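Local coordinates for protein terminase large subunit (Thermus phage G20c, PDB 5M1P) that cuts viral DNA through its metal-dependent RNase H-like nuclease domain to start and end genome packaging, a process that the full-length subunit also drives by ATP hydrolysis, at residues Val27-Arg32 with Ala61-Glu66; Asn155-Arg160 with Arg169-Gly174. All blocks are in the same frame, centred on the assembly; numbering follows the deposited sequence.

How the contacts relate
The two contacts lie on opposite sides of the chain's centre, with their centres about 28 Å apart, and share no strand. Contact 1 is largely buried and belongs to the main mixed sheet of the nuclease fold, where the end of strand 25-27 leaves strand 61-69. Contact 2 lies at the surface, in a separate two-stranded hairpin made by strands 156-160 and 166-170. Their chemistry follows their place. In contact 1 a single carbonyl gathers two backbone N-H groups, and the side chains involved are mostly small and apolar. Contact 2 adds to its backbone ladder a layer of tyrosine and arginine side chains, one arginine stacked flat on a tyrosine, with waters linking side chains to the backbone.

Contact 1 (Val27-Arg32 with Ala61-Glu66); sequences VVEDYR and AIACLE
At the place where strand 25-27 peels away from strand 61-69 in the main mixed sheet of this RNase H-like fold, one carbonyl closes the pairing. Val27 and Cys64 form an antiparallel non-hydrogen-bonded pair, their side chains on the same face, and Val27 CG2 rests 4.1 Å from Cys64 SG. Beyond that pair segment 27-32 turns away, so that two successive N-H groups converge on the oxygen of Ala63. Val28 N donates to Ala63 O at 2.8 Å from above the carbonyl plane, with a bent angle of 142° at the hydrogen. Glu29 N reaches the same Ala63 O at 3.1 Å, lying in the carbonyl plane on a lone pair, and its bond is much straighter at 167°. The oxygen is thus gripped twice, by donors in distinct directions. Val28 turns its side chain toward the other strand, with CB 3.5 Å from Ile62 O. Toward strand 49-56, Ala63 and Cys64 both face Val54, a classic beta bulge. Tyr87 packs on Val27, Ala63 and Cys64, and its hydroxyl hydrogen-bonds to Glu29 O. The Glu29 side chain, with CG between the backbone N and carbonyl carbon (chi1 63°), passes Ala63 CB and ends at a water that donates to both Glu29 OE2, at 2.5 Å, and Ile62 O, at 2.9 Å.

Contact 2 (Asn155-Arg160 with Arg169-Gly174); sequences NFRYYR and RAYGRG
Tyr159 and Arg169 show how a beta hairpin can carry a cation-pi stack on one flank. The two side chains cross at about a right angle, yet the guanidinium lies flat on the ring, the planes only 4° apart. Arg169 CZ stands 4.1 Å from the centroid of the Tyr159 ring, off-centre, so that Arg169 NH2 lies over the rim of the ring near Tyr159 CG. Arg169 CG takes the crowded position between backbone N and carbonyl carbon (chi1 61°), and from there the chain runs extended to NE; its CG also touches Tyr159 CD2 at 3.6 Å. Beside this stack, Tyr171 lies alongside Arg157, pointing the same way with the planes 26° apart, and its CB sits over one guanidinium face. Arg157 NE is held by Arg154 O and NH1 by Asn5 OD1. Asn155 crosses the Tyr171 ring obliquely, ND2 being 3.6 Å from Tyr171 CD2, and a water links that ND2 to Tyr171 O. Arg157 and Arg169 form an antiparallel hydrogen-bonded pair, and Tyr171 N adds a 2.7 Å bond to Asn155 O. Phe156, buried, has Arg169 N over one ring face and packs on Val7 of an N-terminal loop and Met168 of strand 166-170; the hairpin follows helix 147-154 and precedes helix 177-186.

Contact 1 (Val27-Arg32 with Ala61-Glu66)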
loop_
_atom_site.group_PDB
_atom_site.type_symbol
_atom_site.label_atom_id
_atom_site.label_comp_id
_atom_site.label_asym_id
_atom_site.label_seq_id
_atom_site.Cartn_x
_atom_site.Cartn_y
_atom_site.Cartn_z
ATOM N N VAL A 27 -11.569 -1.284 8.453
ATOM C CA VAL A 27 -12.559 -0.634 7.596
ATOM C C VAL A 27 -12.834 0.732 8.176
ATOM O O VAL A 27 -13.376 0.840 9.275
ATOM C CB VAL A 27 -13.876 -1.433 7.496
ATOM C CG1 VAL A 27 -14.846 -0.761 6.519
ATOM C CG2 VAL A 27 -13.588 -2.857 7.040
ATOM N N VAL A 28 -12.446 1.765 7.433
ATOM C CA VAL A 28 -12.696 3.151 7.810
ATOM C C VAL A 28 -14.090 3.550 7.352
ATOM O O VAL A 28 -14.869 4.153 8.102
ATOM C CB VAL A 28 -11.647 4.103 7.200
ATOM C CG1 VAL A 28 -11.993 5.550 7.505
ATOM C CG2 VAL A 28 -10.270 3.785 7.769
ATOM N N GLU A 29 -14.398 3.253 6.102
ATOM C CA GLU A 29 -15.726 3.530 5.598
ATOM C C GLU A 29 -16.102 2.585 4.491
ATOM O O GLU A 29 -15.258 2.112 3.713
ATOM C CB GLU A 29 -15.849 4.977 5.157
ATOM C CG GLU A 29 -14.955 5.396 4.021
ATOM C CD GLU A 29 -15.018 6.892 3.794
ATOM O OE1 GLU A 29 -15.723 7.320 2.862
ATOM O OE2 GLU A 29 -14.390 7.638 4.578
ATOM N N ASP A 30 -17.397 2.308 4.432
ATOM C CA ASP A 30 -17.920 1.402 3.429
ATOM C C ASP A 30 -17.994 2.133 2.095
ATOM O O ASP A 30 -17.861 3.358 2.023
ATOM C CB ASP A 30 -19.270 0.831 3.876
ATOM C CG ASP A 30 -19.132 -0.207 4.990
ATOM O OD1 ASP A 30 -18.157 -0.990 4.996
ATOM O OD2 ASP A 30 -20.024 -0.274 5.849
ATOM N N TYR A 31 -18.147 1.352 1.032
ATOM C CA TYR A 31 -18.210 1.853 -0.331
ATOM C C TYR A 31 -19.251 2.975 -0.505
ATOM O O TYR A 31 -20.405 2.831 -0.091
ATOM C CB TYR A 31 -18.575 0.684 -1.239
ATOM C CG TYR A 31 -18.785 1.026 -2.695
ATOM C CD1 TYR A 31 -17.843 1.784 -3.408
ATOM C CD2 TYR A 31 -19.899 0.546 -3.385
ATOM C CE1 TYR A 31 -18.006 2.072 -4.748
ATOM C CE2 TYR A 31 -20.072 0.820 -4.729
ATOM C CZ TYR A 31 -19.141 1.597 -5.409
ATOM O OH TYR A 31 -19.318 1.886 -6.749
ATOM N N ARG A 32 -18.827 4.065 -1.148
ATOM C CA ARG A 32 -19.698 5.158 -1.604
ATOM C C ARG A 32 -19.728 5.091 -3.132
ATOM O O ARG A 32 -18.707 5.327 -3.762
ATOM C CB ARG A 32 -19.091 6.510 -1.220
ATOM C CG ARG A 32 -18.960 6.835 0.254
ATOM C CD ARG A 32 -18.329 8.217 0.381
ATOM N NE ARG A 32 -19.057 9.251 -0.373
ATOM C CZ ARG A 32 -19.900 10.152 0.140
ATOM N NH1 ARG A 32 -20.167 10.200 1.444
ATOM N NH2 ARG A 32 -20.484 11.032 -0.670
ATOM N N ALA A 61 -8.678 9.629 0.944
ATOM C CA ALA A 61 -8.668 8.871 2.190
ATOM C C ALA A 61 -8.691 7.373 1.952
ATOM O O ALA A 61 -9.400 6.879 1.079
ATOM C CB ALA A 61 -9.841 9.276 3.065
ATOM N N ILE A 62 -7.907 6.649 2.742
ATOM C CA ILE A 62 -7.976 5.205 2.767
ATOM C C ILE A 62 -9.314 4.802 3.386
ATOM O O ILE A 62 -9.668 5.239 4.493
ATOM C CB ILE A 62 -6.802 4.595 3.565
ATOM C CG1 ILE A 62 -5.461 4.902 2.884
ATOM C CG2 ILE A 62 -7.001 3.103 3.790
ATOM C CD1 ILE A 62 -5.317 4.339 1.486
ATOM N N ALA A 63 -10.076 4.008 2.641
ATOM C CA ALA A 63 -11.380 3.506 3.082
ATOM C C ALA A 63 -11.264 2.168 3.791
ATOM O O ALA A 63 -12.083 1.841 4.650
ATOM C CB ALA A 63 -12.313 3.374 1.890
ATOM N N CYS A 64 -10.258 1.365 3.422
ATOM C CA CYS A 64 -10.101 0.023 3.957
ATOM C C CYS A 64 -8.661 -0.403 3.731
ATOM O O CYS A 64 -8.084 -0.071 2.689
ATOM C CB CYS A 64 -11.050 -0.921 3.218
ATOM S SG CYS A 64 -11.066 -2.594 3.874
ATOM N N LEU A 65 -8.082 -1.098 4.699
ATOM C CA LEU A 65 -6.748 -1.660 4.535
ATOM C C LEU A 65 -6.778 -3.094 5.016
ATOM O O LEU A 65 -7.189 -3.345 6.138
ATOM C CB LEU A 65 -5.740 -0.832 5.328
ATOM C CG LEU A 65 -4.277 -1.270 5.126
ATOM C CD1 LEU A 65 -3.375 -0.047 5.114
ATOM C CD2 LEU A 65 -3.814 -2.277 6.162
ATOM N N GLU A 66 -6.365 -4.030 4.164
ATOM C CA GLU A 66 -6.338 -5.443 4.516
ATOM C C GLU A 66 -4.895 -5.886 4.555
ATOM O O GLU A 66 -4.127 -5.567 3.645
ATOM C CB GLU A 66 -7.137 -6.280 3.512
ATOM C CG GLU A 66 -7.246 -7.743 3.916
ATOM C CD GLU A 66 -8.364 -8.491 3.219
ATOM O OE1 GLU A 66 -8.926 -7.978 2.237
ATOM O OE2 GLU A 66 -8.696 -9.604 3.685
HETATM O O HOH W 1 -12.000 7.013 4.642
#

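Contact 2 (Asn155-Arg160 with Arg169-Gly174)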
loop_
_atom_site.group_PDB
_atom_site.type_symbol
_atom_site.label_atom_id
_atom_site.label_comp_id
_atom_site.label_asym_id
_atom_site.label_seq_id
_atom_site.Cartn_x
_atom_site.Cartn_y
_atom_site.Cartn_z
ATOM N N ASN A 155 9.223 4.463 10.953
ATOM C CA ASN A 155 10.494 3.729 10.838
ATOM C C ASN A 155 11.000 3.544 9.413
ATOM O O ASN A 155 11.969 2.815 9.207
ATOM C CB ASN A 155 10.408 2.390 11.579
ATOM C CG ASN A 155 10.716 2.529 13.056
ATOM O OD1 ASN A 155 10.647 3.635 13.601
ATOM N ND2 ASN A 155 11.080 1.432 13.703
ATOM N N PHE A 156 10.426 4.242 8.438
ATOM C CA PHE A 156 10.918 4.162 7.070
ATOM C C PHE A 156 11.976 5.237 6.874
ATOM O O PHE A 156 11.688 6.420 7.052
ATOM C CB PHE A 156 9.755 4.343 6.105
ATOM C CG PHE A 156 10.027 3.805 4.741
ATOM C CD1 PHE A 156 10.192 2.430 4.556
ATOM C CD2 PHE A 156 10.127 4.657 3.644
ATOM C CE1 PHE A 156 10.437 1.915 3.301
ATOM C CE2 PHE A 156 10.367 4.144 2.384
ATOM C CZ PHE A 156 10.529 2.773 2.214
ATOM N N ARG A 157 13.203 4.832 6.531
ATOM C CA ARG A 157 14.368 5.708 6.596
ATOM C C ARG A 157 15.232 5.669 5.350
ATOM O O ARG A 157 15.160 4.740 4.543
ATOM C CB ARG A 157 15.244 5.341 7.786
ATOM C CG ARG A 157 14.526 5.168 9.100
ATOM C CD ARG A 157 13.830 6.411 9.622
ATOM N NE ARG A 157 13.201 6.091 10.902
ATOM C CZ ARG A 157 13.862 5.922 12.051
ATOM N NH1 ARG A 157 15.187 6.053 12.120
ATOM N NH2 ARG A 157 13.194 5.603 13.151
ATOM N N TYR A 158 16.076 6.695 5.243
ATOM C CA TYR A 158 17.064 6.824 4.182
ATOM C C TYR A 158 18.383 6.203 4.603
ATOM O O TYR A 158 18.855 6.421 5.712
ATOM C CB TYR A 158 17.337 8.297 3.875
ATOM C CG TYR A 158 16.246 9.031 3.160
ATOM C CD1 TYR A 158 15.955 8.753 1.835
ATOM C CD2 TYR A 158 15.536 10.058 3.789
ATOM C CE1 TYR A 158 14.977 9.465 1.150
ATOM C CE2 TYR A 158 14.552 10.769 3.113
ATOM C CZ TYR A 158 14.270 10.458 1.796
ATOM O OH TYR A 158 13.304 11.145 1.104
ATOM N N TYR A 159 18.982 5.451 3.686
ATOM C CA TYR A 159 20.346 4.938 3.811
ATOM C C TYR A 159 21.076 5.202 2.495
ATOM O O TYR A 159 20.492 5.723 1.551
ATOM C CB TYR A 159 20.306 3.451 4.145
ATOM C CG TYR A 159 19.596 3.187 5.442
ATOM C CD1 TYR A 159 20.263 3.324 6.649
ATOM C CD2 TYR A 159 18.246 2.844 5.470
ATOM C CE1 TYR A 159 19.619 3.107 7.851
ATOM C CE2 TYR A 159 17.591 2.623 6.662
ATOM C CZ TYR A 159 18.279 2.761 7.853
ATOM O OH TYR A 159 17.640 2.564 9.047
ATOM N N ARG A 160 22.359 4.840 2.446
ATOM C CA ARG A 160 23.161 4.950 1.238
ATOM C C ARG A 160 23.861 3.637 0.978
ATOM O O ARG A 160 24.343 3.001 1.907
ATOM C CB ARG A 160 24.171 6.100 1.372
ATOM C CG ARG A 160 23.532 7.485 1.261
ATOM C CD ARG A 160 23.301 7.905 -0.182
ATOM N NE ARG A 160 22.312 8.979 -0.318
ATOM C CZ ARG A 160 21.994 9.571 -1.468
ATOM N NH1 ARG A 160 21.077 10.542 -1.501
ATOM N NH2 ARG A 160 22.583 9.201 -2.599
ATOM N N ARG A 169 14.302 2.198 3.202
ATOM C CA ARG A 169 13.852 0.947 3.791
ATOM C C ARG A 169 13.535 1.118 5.261
ATOM O O ARG A 169 13.844 2.139 5.877
ATOM C CB ARG A 169 14.899 -0.162 3.600
ATOM C CG ARG A 169 16.237 0.129 4.250
ATOM C CD ARG A 169 17.009 -1.148 4.515
ATOM N NE ARG A 169 18.281 -0.896 5.164
ATOM C CZ ARG A 169 19.403 -0.559 4.542
ATOM N NH1 ARG A 169 19.445 -0.406 3.220
ATOM N NH2 ARG A 169 20.506 -0.384 5.259
ATOM N N ALA A 170 12.943 0.074 5.822
ATOM C CA ALA A 170 12.675 0.018 7.243
ATOM C C ALA A 170 13.943 0.088 8.081
ATOM O O ALA A 170 14.970 -0.499 7.754
ATOM C CB ALA A 170 11.912 -1.236 7.592
ATOM N N TYR A 171 13.838 0.829 9.172
ATOM C CA TYR A 171 14.827 0.825 10.232
ATOM C C TYR A 171 15.022 -0.592 10.771
ATOM O O TYR A 171 14.080 -1.381 10.833
ATOM C CB TYR A 171 14.327 1.739 11.349
ATOM C CG TYR A 171 15.114 1.713 12.630
ATOM C CD1 TYR A 171 16.295 2.436 12.756
ATOM C CD2 TYR A 171 14.657 0.994 13.730
ATOM C CE1 TYR A 171 17.007 2.440 13.949
ATOM C CE2 TYR A 171 15.362 0.985 14.924
ATOM C CZ TYR A 171 16.536 1.697 15.027
ATOM O OH TYR A 171 17.213 1.677 16.223
ATOM N N GLY A 172 16.257 -0.911 11.146
ATOM C CA GLY A 172 16.545 -2.156 11.847
ATOM C C GLY A 172 16.255 -3.343 10.959
ATOM O O GLY A 172 16.754 -3.401 9.843
ATOM N N ARG A 173 15.430 -4.270 11.448
ATOM C CA ARG A 173 15.036 -5.443 10.668
ATOM C C ARG A 173 13.525 -5.441 10.381
ATOM O O ARG A 173 12.869 -6.483 10.350
ATOM C CB ARG A 173 15.524 -6.725 11.355
ATOM C CG ARG A 173 17.047 -6.762 11.455
ATOM C CD ARG A 173 17.585 -8.070 12.009
ATOM N NE ARG A 173 19.044 -8.025 12.167
ATOM C CZ ARG A 173 19.942 -8.236 11.202
ATOM N NH1 ARG A 173 19.573 -8.527 9.952
ATOM N NH2 ARG A 173 21.241 -8.155 11.500
ATOM N N GLY A 174 12.994 -4.250 10.110
ATOM C CA GLY A 174 11.559 -4.060 9.946
ATOM C C GLY A 174 11.023 -4.331 8.562
ATOM O O GLY A 174 11.743 -4.761 7.648
HETATM O O HOH W 2 11.646 -1.039 12.038
HETATM O O HOH W 3 18.915 0.158 10.967
#